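Local coordinates for protein enoyl-CoA hydratase/isomerase (Pseudomonas aeruginosa, PDB 3LAO) that probably hydrates an enoyl-CoA double bond in steroid side-chain breakdown, working as a homotrimer of the enoyl-CoA hydratase/isomerase family, at residues L44-G49 and P90-P96. Sequence-based numbering, arbitrary orientation.
Sequences LALAMG and PDGGVDP
A45 meets V94 through the backbone: V94 N donates to A45 O over 3.0 Å, with an N-H...O angle of 161°. That oxygen already accepts the helical bond from G49 N, and the two donors reach it from opposite faces of the carbonyl plane, so the loop is bonded to the helix without breaking the helix's own pattern. Two bent CA-H...O contacts supplement the bond, one from G93 CA sharing A45 O, the other from A45 CA to V94 O, both at 3.2 Å. Such closeness suits small residues: the A45 methyl lies 3.3 Å from V94 O, and a side chain on G49 would strike G92 O, 3.6 Å from G49 CA, with V94 CG2 also close.

Apolar groups extend the interface. A chi1 of 174° lays the isobutyl end of L44 alongside the P96 ring, CG meeting P96 CG at 3.4 Å and CD2 lying against P96 CB and CG. M48, a selenomethionine, sets its CB against V94 CB. Near the exposed end, L46 CD2 touches the P90 ring at CB, 3.8 Å away.

A type II turn, P90 to G93, shapes the loop, closed by G93 N to P90 O; D91 and G92 form its corner, G92 taking the positive-phi third place where glycine is common. Just before P96, D95 OD2 accepts from V99 N and V100 N. A47, pointing away from the loop, packs on V14, R16 and I25, while L44 and M48 touch both loop and strands. Thus the loop between helix 75-78 and strand 108-112 packs on helix 38-53, which rests on strands 14-19 and 22-27 of the crotonase-fold sheet.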
loop_
_atom_site.group_PDB
_atom_site.type_symbol
_atom_site.label_atom_id
_atom_site.label_comp_id
_atom_site.label_asym_id
_atom_site.label_seq_id
_atom_site.Cartn_x
_atom_site.Cartn_y
_atom_site.Cartn_z
ATOM N N LEU B 44 -7.513 27.105 10.946
ATOM C CA LEU B 44 -7.810 25.715 10.621
ATOM C C LEU B 44 -7.282 24.724 11.721
ATOM O O LEU B 44 -8.018 23.857 12.179
ATOM C CB LEU B 44 -7.302 25.330 9.199
ATOM C CG LEU B 44 -7.430 23.830 8.768
ATOM C CD1 LEU B 44 -8.875 23.347 8.868
ATOM C CD2 LEU B 44 -6.931 23.534 7.362
ATOM N N ALA B 45 -6.027 24.860 12.139
ATOM C CA ALA B 45 -5.501 24.040 13.223
ATOM C C ALA B 45 -6.274 24.222 14.531
ATOM O O ALA B 45 -6.507 23.239 15.239
ATOM C CB ALA B 45 -4.037 24.305 13.445
ATOM N N LEU B 46 -6.702 25.454 14.834
ATOM C CA LEU B 46 -7.559 25.701 16.016
ATOM C C LEU B 46 -8.949 25.080 15.921
ATOM O O LEU B 46 -9.466 24.572 16.905
ATOM C CB LEU B 46 -7.680 27.188 16.339
ATOM C CG LEU B 46 -6.452 27.797 17.017
ATOM C CD1 LEU B 46 -6.648 29.292 17.252
ATOM C CD2 LEU B 46 -6.096 27.105 18.331
ATOM N N ALA B 47 -9.555 25.167 14.738
ATOM C CA ALA B 47 -10.804 24.486 14.435
ATOM C C ALA B 47 -10.669 22.954 14.606
ATOM O O ALA B 47 -11.569 22.317 15.152
ATOM C CB ALA B 47 -11.258 24.819 13.020
HETATM N N MSE B 48 -9.566 22.366 14.152
HETATM C CA MSE B 48 -9.378 20.932 14.391
HETATM C C MSE B 48 -9.197 20.610 15.875
HETATM O O MSE B 48 -9.796 19.675 16.376
HETATM C CB MSE B 48 -8.218 20.361 13.588
HETATM C CG MSE B 48 -8.577 19.010 13.014
HETATM SE SE MSE B 48 -9.779 19.195 11.488
HETATM C CE MSE B 48 -8.459 19.585 10.092
ATOM N N GLY B 49 -8.376 21.393 16.568
ATOM C CA GLY B 49 -8.192 21.216 18.001
ATOM C C GLY B 49 -9.535 21.249 18.721
ATOM O O GLY B 49 -9.813 20.457 19.613
ATOM N N PRO B 90 -0.639 26.764 16.805
ATOM C CA PRO B 90 -0.975 27.347 18.098
ATOM C C PRO B 90 -1.108 26.234 19.111
ATOM O O PRO B 90 -1.433 25.136 18.636
ATOM C CB PRO B 90 -2.371 27.908 17.847
ATOM C CG PRO B 90 -2.495 28.026 16.362
ATOM C CD PRO B 90 -1.705 26.920 15.805
ATOM N N ASP B 91 -0.945 26.508 20.421
ATOM C CA ASP B 91 -1.234 25.514 21.459
ATOM C C ASP B 91 -2.654 24.986 21.318
ATOM O O ASP B 91 -3.575 25.709 20.987
ATOM C CB ASP B 91 -1.017 26.063 22.880
ATOM C CG ASP B 91 0.406 26.435 23.135
ATOM O OD1 ASP B 91 1.153 26.455 22.135
ATOM O OD2 ASP B 91 0.786 26.728 24.299
ATOM N N GLY B 92 -2.852 23.713 21.545
ATOM C CA GLY B 92 -4.194 23.224 21.303
ATOM C C GLY B 92 -4.735 23.465 19.891
ATOM O O GLY B 92 -5.944 23.515 19.685
ATOM N N GLY B 93 -3.844 23.629 18.918
ATOM C CA GLY B 93 -4.221 23.400 17.536
ATOM C C GLY B 93 -3.787 21.986 17.210
ATOM O O GLY B 93 -2.912 21.455 17.870
ATOM N N VAL B 94 -4.397 21.381 16.208
ATOM C CA VAL B 94 -3.950 20.095 15.639
ATOM C C VAL B 94 -3.565 20.354 14.178
ATOM O O VAL B 94 -4.288 21.047 13.467
ATOM C CB VAL B 94 -5.126 19.098 15.649
ATOM C CG1 VAL B 94 -4.758 17.793 14.969
ATOM C CG2 VAL B 94 -5.629 18.881 17.081
ATOM N N ASP B 95 -2.419 19.849 13.742
ATOM C CA ASP B 95 -1.947 20.013 12.374
ATOM C C ASP B 95 -2.911 19.351 11.369
ATOM O O ASP B 95 -3.111 18.141 11.400
ATOM C CB ASP B 95 -0.555 19.404 12.257
ATOM C CG ASP B 95 0.048 19.575 10.879
ATOM O OD1 ASP B 95 -0.636 20.140 10.014
ATOM O OD2 ASP B 95 1.203 19.152 10.661
ATOM N N PRO B 96 -3.558 20.164 10.520
ATOM C CA PRO B 96 -4.419 19.672 9.449
ATOM C C PRO B 96 -3.694 18.684 8.557
ATOM O O PRO B 96 -4.281 17.702 8.142
ATOM C CB PRO B 96 -4.733 20.944 8.651
ATOM C CG PRO B 96 -4.740 22.002 9.723
ATOM C CD PRO B 96 -3.585 21.638 10.601
#